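Local coordinates for positive phenol-degradative gene regulator (PDB 5FRY), which senses phenols through this N-terminal sensory domain and activates transcription of phenol-degradation genes, probably as an ATP-dependent, DNA-binding enhancer-binding protein, at residues A49-L54 with G65-M70; S17-R22 with L95-C100; E174-C177 with P183-R186. One frame throughout, in Å; residues are numbered along the deposited sequence.

In the fold
The three contacts sit at separate corners of the phenol-sensing domain and do not touch. Interaction 1 packs two successive helices and is nested, along the chain, inside the long loop that interaction 2 closes; their centres lie about 26 Å apart, on opposite sides of the chain's centre. Interaction 2 backs the dimethylphenol pocket, to which it contributes Pro99, and the side chain of Met97 comes within about 8 Å of the ligand. Interaction 3 supplies three of the four zinc ligands, and its Cys185 side chain lies about 9 Å from the bound dimethylphenol. Interactions 1 and 3 approach to about 8 Å between nearest atoms, with the Arg51 side chain about 9 Å from the zinc ion.

Interaction 1: A49-L54 with G65-M70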
# COMPACT_ATOMS: atom_id res chain seq x y z
N ALA A 49 -8.25 6.31 -3.54
CA ALA A 49 -8.91 6.13 -4.84
C ALA A 49 -9.56 4.75 -4.93
O ALA A 49 -10.75 4.63 -5.24
CB ALA A 49 -7.91 6.32 -5.98
N LEU A 50 -8.80 3.70 -4.65
CA LEU A 50 -9.35 2.35 -4.67
C LEU A 50 -10.48 2.18 -3.66
O LEU A 50 -11.44 1.47 -3.93
CB LEU A 50 -8.27 1.30 -4.41
CG LEU A 50 -8.78 -0.13 -4.21
CD1 LEU A 50 -9.33 -0.74 -5.50
CD2 LEU A 50 -7.68 -1.01 -3.61
N ARG A 51 -10.36 2.83 -2.51
CA ARG A 51 -11.39 2.75 -1.47
C ARG A 51 -12.72 3.32 -1.96
O ARG A 51 -13.78 2.76 -1.70
CB ARG A 51 -10.98 3.50 -0.21
CG ARG A 51 -12.14 3.59 0.79
CD ARG A 51 -11.79 4.41 2.01
NE ARG A 51 -10.88 3.68 2.86
CZ ARG A 51 -11.07 3.45 4.15
NH1 ARG A 51 -12.15 3.91 4.79
NH2 ARG A 51 -10.15 2.77 4.82
N LYS A 52 -12.62 4.45 -2.65
CA LYS A 52 -13.77 5.11 -3.23
C LYS A 52 -14.49 4.24 -4.25
O LYS A 52 -15.71 4.12 -4.22
CB LYS A 52 -13.35 6.42 -3.88
CG LYS A 52 -14.50 7.12 -4.55
CD LYS A 52 -14.51 8.58 -4.18
CE LYS A 52 -15.64 9.30 -4.89
NZ LYS A 52 -15.29 10.74 -5.10
N GLU A 53 -13.72 3.63 -5.15
CA GLU A 53 -14.30 2.73 -6.14
C GLU A 53 -14.92 1.48 -5.51
O GLU A 53 -15.96 1.01 -5.96
CB GLU A 53 -13.24 2.31 -7.17
CG GLU A 53 -12.76 3.45 -8.07
CD GLU A 53 -12.25 2.95 -9.41
OE1 GLU A 53 -12.95 2.14 -10.05
OE2 GLU A 53 -11.14 3.36 -9.82
N LEU A 54 -14.28 0.94 -4.47
CA LEU A 54 -14.83 -0.24 -3.81
C LEU A 54 -16.12 0.07 -3.06
O LEU A 54 -17.03 -0.75 -3.03
CB LEU A 54 -13.80 -0.86 -2.85
CG LEU A 54 -12.64 -1.58 -3.53
CD1 LEU A 54 -11.81 -2.28 -2.49
CD2 LEU A 54 -13.13 -2.57 -4.59
N GLY A 65 -15.15 -4.78 4.91
CA GLY A 65 -14.67 -6.14 5.13
C GLY A 65 -13.32 -6.35 4.47
O GLY A 65 -12.39 -6.85 5.11
N LEU A 66 -13.21 -5.95 3.21
CA LEU A 66 -11.97 -6.06 2.45
C LEU A 66 -10.80 -5.32 3.14
O LEU A 66 -9.71 -5.89 3.28
CB LEU A 66 -12.17 -5.53 1.02
CG LEU A 66 -13.09 -6.33 0.08
CD1 LEU A 66 -13.38 -5.57 -1.20
CD2 LEU A 66 -12.45 -7.66 -0.27
N PHE A 67 -11.01 -4.08 3.57
CA PHE A 67 -9.94 -3.33 4.25
C PHE A 67 -9.59 -3.89 5.64
O PHE A 67 -8.41 -3.95 6.02
CB PHE A 67 -10.32 -1.85 4.35
CG PHE A 67 -10.02 -1.08 3.10
CD1 PHE A 67 -8.73 -0.65 2.83
CD2 PHE A 67 -11.02 -0.82 2.17
CE1 PHE A 67 -8.44 0.05 1.65
CE2 PHE A 67 -10.74 -0.12 0.98
CZ PHE A 67 -9.44 0.31 0.73
N MET A 68 -10.58 -4.31 6.40
CA MET A 68 -10.28 -4.92 7.68
C MET A 68 -9.43 -6.18 7.49
O MET A 68 -8.44 -6.39 8.18
CB MET A 68 -11.55 -5.24 8.46
CG MET A 68 -12.41 -4.02 8.77
SD MET A 68 -13.95 -4.53 9.56
CE MET A 68 -13.33 -5.75 10.71
N ARG A 69 -9.80 -7.01 6.51
CA ARG A 69 -9.04 -8.24 6.27
C ARG A 69 -7.62 -7.95 5.76
O ARG A 69 -6.69 -8.68 6.08
CB ARG A 69 -9.80 -9.17 5.32
CG ARG A 69 -11.12 -9.71 5.93
CD ARG A 69 -11.83 -10.77 5.07
NE ARG A 69 -12.37 -10.25 3.82
CZ ARG A 69 -13.52 -9.60 3.69
NH1 ARG A 69 -14.29 -9.36 4.74
NH2 ARG A 69 -13.91 -9.16 2.49
N MET A 70 -7.43 -6.86 5.02
CA MET A 70 -6.10 -6.50 4.54
C MET A 70 -5.26 -6.07 5.75
O MET A 70 -4.09 -6.47 5.87
CB MET A 70 -6.16 -5.38 3.48
CG MET A 70 -4.83 -5.12 2.87
SD MET A 70 -4.78 -4.09 1.35
CE MET A 70 -5.61 -2.67 1.91
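Segments 49-54 and 65-70 run in largely opposed directions, their axes 140° apart and 11.7 Å from each other at closest approach, as two legs of a helical hairpin made by helices 44-58 and 60-84. At this spacing the gap has to be bridged by large side chains, and Phe67 does most of the work. Its ring reaches across to Arg51, where CZ lies 3.7 Å from the arginine CB, so the root of the arginine packs on the outer end of the ring, at CZ and CE2. The rest of Arg51 rises past it: CG stands anti to the backbone N (chi1 172°), and a bend at chi3 carries the guanidinium back over the ring. The result is a cation-pi contact, with Arg51 CZ 4.6 Å from the centroid of the Phe67 ring and almost on its normal, although the two planes are inclined by 42°. NH2 hangs over the same face, displaced toward the rim.

The arginine head has partners outside the hairpin as well: a salt bridge to Glu135 and a second cation-pi contact with Trp152. Helix 152-166 also packs on Phe67 through Trp152 and Met153. Glu53 reaches out of the chain altogether, to a salt bridge with Arg69 of the second subunit, which places the hairpin at the dimer interface. One turn along from Arg51, Leu54 CD1 nears Phe67 CE2 at 4.2 Å and also meets a second leucine branch, the two side chains crossing at about a right angle, with Leu54 CD1 3.9 Å from Leu66 CD1.

Interaction 2: S17-R22 with L95-C100; sequences SNLARR and LEMGPC
Behind the wall of the phenol pocket, the short helix 15-20 near the start of the model packs against the beginning of helix 97-104, and a single leucine makes the join. Leu19 points toward the opposing segment, and its CD1 methyl enters between Met97 and Cys100, two residues one helical turn apart. The closer partner is the methionine: Leu19 CD1 lies 3.6 Å from Met97 CG and 3.8 Å from its CB, so the branch rests on the base of the methionine chain and not on its sulfur. Across the turn, the same methyl comes to 4.0 Å from Cys100 CB.

Leu19 and Met97 cross at about a right angle. In both, CG lies opposite the carbonyl carbon (chi1 -83° in each); this first torsion, with chi2 near 172°, carries the leucine's CD1 across the gap, while the methionine runs past that methyl before bending at chi3. The contact is entirely apolar and small, burying 135 Å² in all, but each of the three residues is buried within the protein.

Met85, in a nearby loop, touches both Leu19 and Met97 and extends the apolar patch, while Ala82 of helix 60-84 also packs on Met97. Pro99, which lies between Met97 and Cys100 in sequence, takes no part in the leucine contact; it touches the bound dimethylphenol and packs on Phe128 and Val110, two further pocket residues. Helix 97-104 thus packs in the core through Met97 and Cys100, while Pro99 on it lines the ligand site: a wall helix of the sensory domain's phenol pocket.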
# COMPACT_ATOMS: atom_id res chain seq x y z
N SER A 17 13.51 1.91 17.76
CA SER A 17 14.92 1.78 17.40
C SER A 17 15.28 0.32 17.15
O SER A 17 15.92 -0.01 16.15
CB SER A 17 15.81 2.40 18.48
OG SER A 17 15.46 1.93 19.77
N ASN A 18 14.85 -0.55 18.06
CA ASN A 18 15.14 -1.98 17.99
C ASN A 18 14.49 -2.62 16.76
O ASN A 18 15.04 -3.55 16.17
CB ASN A 18 14.66 -2.67 19.27
CG ASN A 18 14.73 -4.19 19.20
OD1 ASN A 18 15.66 -4.76 18.61
ND2 ASN A 18 13.75 -4.85 19.80
N LEU A 19 13.32 -2.11 16.37
CA LEU A 19 12.59 -2.65 15.23
C LEU A 19 12.99 -2.01 13.90
O LEU A 19 12.67 -2.52 12.83
CB LEU A 19 11.08 -2.49 15.46
CG LEU A 19 10.46 -3.59 16.32
CD1 LEU A 19 9.02 -3.29 16.68
CD2 LEU A 19 10.55 -4.91 15.58
N ALA A 20 13.72 -0.90 13.97
CA ALA A 20 14.18 -0.21 12.76
C ALA A 20 15.28 -1.00 12.04
O ALA A 20 15.39 -0.97 10.81
CB ALA A 20 14.67 1.19 13.10
N ARG A 21 16.09 -1.71 12.83
CA ARG A 21 17.16 -2.55 12.31
C ARG A 21 16.66 -3.66 11.37
O ARG A 21 17.45 -4.33 10.71
CB ARG A 21 17.94 -3.20 13.47
CG ARG A 21 18.74 -2.23 14.33
CD ARG A 21 19.43 -2.97 15.47
NE ARG A 21 20.32 -4.04 15.00
CZ ARG A 21 20.97 -4.88 15.80
NH1 ARG A 21 20.84 -4.79 17.11
NH2 ARG A 21 21.76 -5.82 15.29
N ARG A 22 15.35 -3.86 11.34
CA ARG A 22 14.76 -4.93 10.53
C ARG A 22 14.16 -4.38 9.24
O ARG A 22 13.63 -5.13 8.41
CB ARG A 22 13.70 -5.66 11.34
CG ARG A 22 14.26 -6.25 12.62
CD ARG A 22 13.31 -7.24 13.21
NE ARG A 22 14.00 -8.42 13.74
CZ ARG A 22 14.72 -9.25 13.00
NH1 ARG A 22 14.87 -9.03 11.70
NH2 ARG A 22 15.31 -10.30 13.58
N LEU A 95 3.65 -7.04 23.03
CA LEU A 95 2.48 -6.31 22.57
C LEU A 95 2.88 -4.97 21.97
O LEU A 95 2.44 -4.61 20.88
CB LEU A 95 1.49 -6.11 23.73
CG LEU A 95 0.18 -5.37 23.51
CD1 LEU A 95 0.39 -3.85 23.43
CD2 LEU A 95 -0.54 -5.87 22.28
N GLU A 96 3.75 -4.26 22.69
CA GLU A 96 4.13 -2.90 22.33
C GLU A 96 4.83 -2.82 20.97
O GLU A 96 5.01 -1.72 20.43
CB GLU A 96 5.03 -2.30 23.42
CG GLU A 96 5.44 -0.85 23.14
CD GLU A 96 6.11 -0.16 24.32
OE1 GLU A 96 7.12 -0.70 24.84
OE2 GLU A 96 5.63 0.92 24.73
N MET A 97 5.23 -3.96 20.43
CA MET A 97 5.89 -3.94 19.13
C MET A 97 4.86 -3.68 18.03
O MET A 97 5.18 -3.06 17.02
CB MET A 97 6.66 -5.24 18.90
CG MET A 97 8.05 -5.25 19.54
SD MET A 97 8.98 -6.82 19.42
CE MET A 97 8.01 -7.85 20.50
N GLY A 98 3.63 -4.15 18.25
CA GLY A 98 2.50 -3.85 17.38
C GLY A 98 2.38 -2.37 17.07
O GLY A 98 2.64 -1.95 15.93
N PRO A 99 1.99 -1.58 18.07
CA PRO A 99 1.92 -0.12 17.96
C PRO A 99 3.18 0.51 17.32
O PRO A 99 3.02 1.44 16.53
CB PRO A 99 1.75 0.33 19.41
CG PRO A 99 1.01 -0.81 20.04
CD PRO A 99 1.47 -2.06 19.37
N CYS A 100 4.36 0.04 17.66
CA CYS A 100 5.59 0.51 17.10
C CYS A 100 5.63 0.25 15.59
O CYS A 100 5.84 1.15 14.81
CB CYS A 100 6.77 -0.14 17.77
SG CYS A 100 7.20 0.41 19.46

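Interaction 3: E174-C177 with P183-R186. With ZN (zinc ion), chain C.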
# COMPACT_ATOMS: atom_id res chain seq x y z
N GLU A 174 -13.18 0.80 17.28
CA GLU A 174 -12.87 2.21 17.45
C GLU A 174 -13.92 2.88 18.30
O GLU A 174 -15.08 2.94 17.89
CB GLU A 174 -12.78 2.91 16.09
CG GLU A 174 -11.47 2.73 15.37
CD GLU A 174 -11.31 3.74 14.26
OE1 GLU A 174 -11.85 3.52 13.17
OE2 GLU A 174 -10.65 4.78 14.48
N LEU A 175 -13.53 3.40 19.46
CA LEU A 175 -14.50 4.09 20.33
C LEU A 175 -14.72 5.54 19.87
O LEU A 175 -15.81 6.10 20.04
CB LEU A 175 -14.03 4.06 21.78
CG LEU A 175 -13.81 2.66 22.38
CD1 LEU A 175 -13.71 2.74 23.90
CD2 LEU A 175 -14.87 1.68 21.94
N GLU A 176 -13.67 6.13 19.32
CA GLU A 176 -13.71 7.47 18.75
C GLU A 176 -12.80 7.49 17.52
O GLU A 176 -11.89 6.66 17.41
CB GLU A 176 -13.25 8.51 19.78
CG GLU A 176 -13.96 8.37 21.13
CD GLU A 176 -13.26 9.09 22.26
OE1 GLU A 176 -12.36 9.92 21.99
OE2 GLU A 176 -13.60 8.82 23.44
N CYS A 177 -13.05 8.41 16.60
CA CYS A 177 -12.30 8.43 15.34
C CYS A 177 -12.34 9.78 14.65
O CYS A 177 -13.38 10.44 14.62
CB CYS A 177 -12.85 7.36 14.40
SG CYS A 177 -12.07 7.41 12.79
N PRO A 183 -11.13 14.60 17.39
CA PRO A 183 -9.77 15.11 17.18
C PRO A 183 -8.74 13.99 17.05
O PRO A 183 -7.55 14.25 16.85
CB PRO A 183 -9.52 15.94 18.44
CG PRO A 183 -10.37 15.30 19.49
CD PRO A 183 -11.58 14.75 18.78
N HIS A 184 -9.22 12.76 17.17
CA HIS A 184 -8.33 11.61 17.21
C HIS A 184 -9.14 10.33 17.17
O HIS A 184 -10.37 10.36 17.25
CB HIS A 184 -7.46 11.63 18.47
CG HIS A 184 -8.24 11.47 19.74
ND1 HIS A 184 -8.45 12.52 20.62
CD2 HIS A 184 -8.89 10.41 20.26
CE1 HIS A 184 -9.18 12.09 21.63
NE2 HIS A 184 -9.47 10.82 21.44
N CYS A 185 -8.43 9.21 17.10
CA CYS A 185 -9.07 7.91 17.17
C CYS A 185 -8.72 7.27 18.50
O CYS A 185 -7.62 7.50 19.02
CB CYS A 185 -8.63 7.02 16.00
SG CYS A 185 -8.93 7.68 14.33
N ARG A 186 -9.65 6.51 19.06
CA ARG A 186 -9.39 5.71 20.25
C ARG A 186 -10.04 4.33 20.13
O ARG A 186 -11.16 4.19 19.64
CB ARG A 186 -9.92 6.40 21.51
CG ARG A 186 -9.94 5.50 22.72
CD ARG A 186 -10.41 6.27 23.94
NE ARG A 186 -9.66 7.51 24.08
CZ ARG A 186 -9.76 8.34 25.11
NH1 ARG A 186 -10.59 8.06 26.11
NH2 ARG A 186 -9.03 9.44 25.14
ZN ZN C . -10.25 6.27 13.14
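Glu174, Cys177 and Cys185 converge on one zinc ion across the end of a beta hairpin. Glu174 binds through a single carboxylate oxygen, OE2, 2.0 Å from the zinc, whereas OE1 stays at 3.2 Å. The thiolate sulfurs complete this side of the shell: Cys177 SG at 2.2 Å from the zinc and Cys185 SG at 2.3 Å. Cys177 reaches the metal with SG anti to its backbone N (chi1 175°). Cys151 supplies the fourth ligand of a Cys3Glu site, consistent with a structural role for the zinc.

Outside this shell, the hairpin backbone holds together the strands that carry the ligands. Leu175 and Glu176 both face Arg186 in a classic beta bulge. Glu176 N bonds to Arg186 O at 3.2 Å and 165°; Leu175 N approaches the same oxygen, but so unusually closely that this bond is doubtful. Arg186 N returns a bond to Glu176 O, 2.8 Å away. Farther out, Glu176 OE2 stands 4.1 Å from Arg186 NH1, over one face of the guanidinium, close enough for attraction between charges but not a salt bridge, while OE1 accepts a weak hydrogen bond from His184 NE2 at 3.1 Å.

Strands 170-176 and 185-191 form this hairpin in the four-stranded antiparallel sheet. Strand 123-131 flanks it, with Trp130 packing on Glu174 and Cys185, while Cys151 ties the metal to the chain just ahead of helix 152-166.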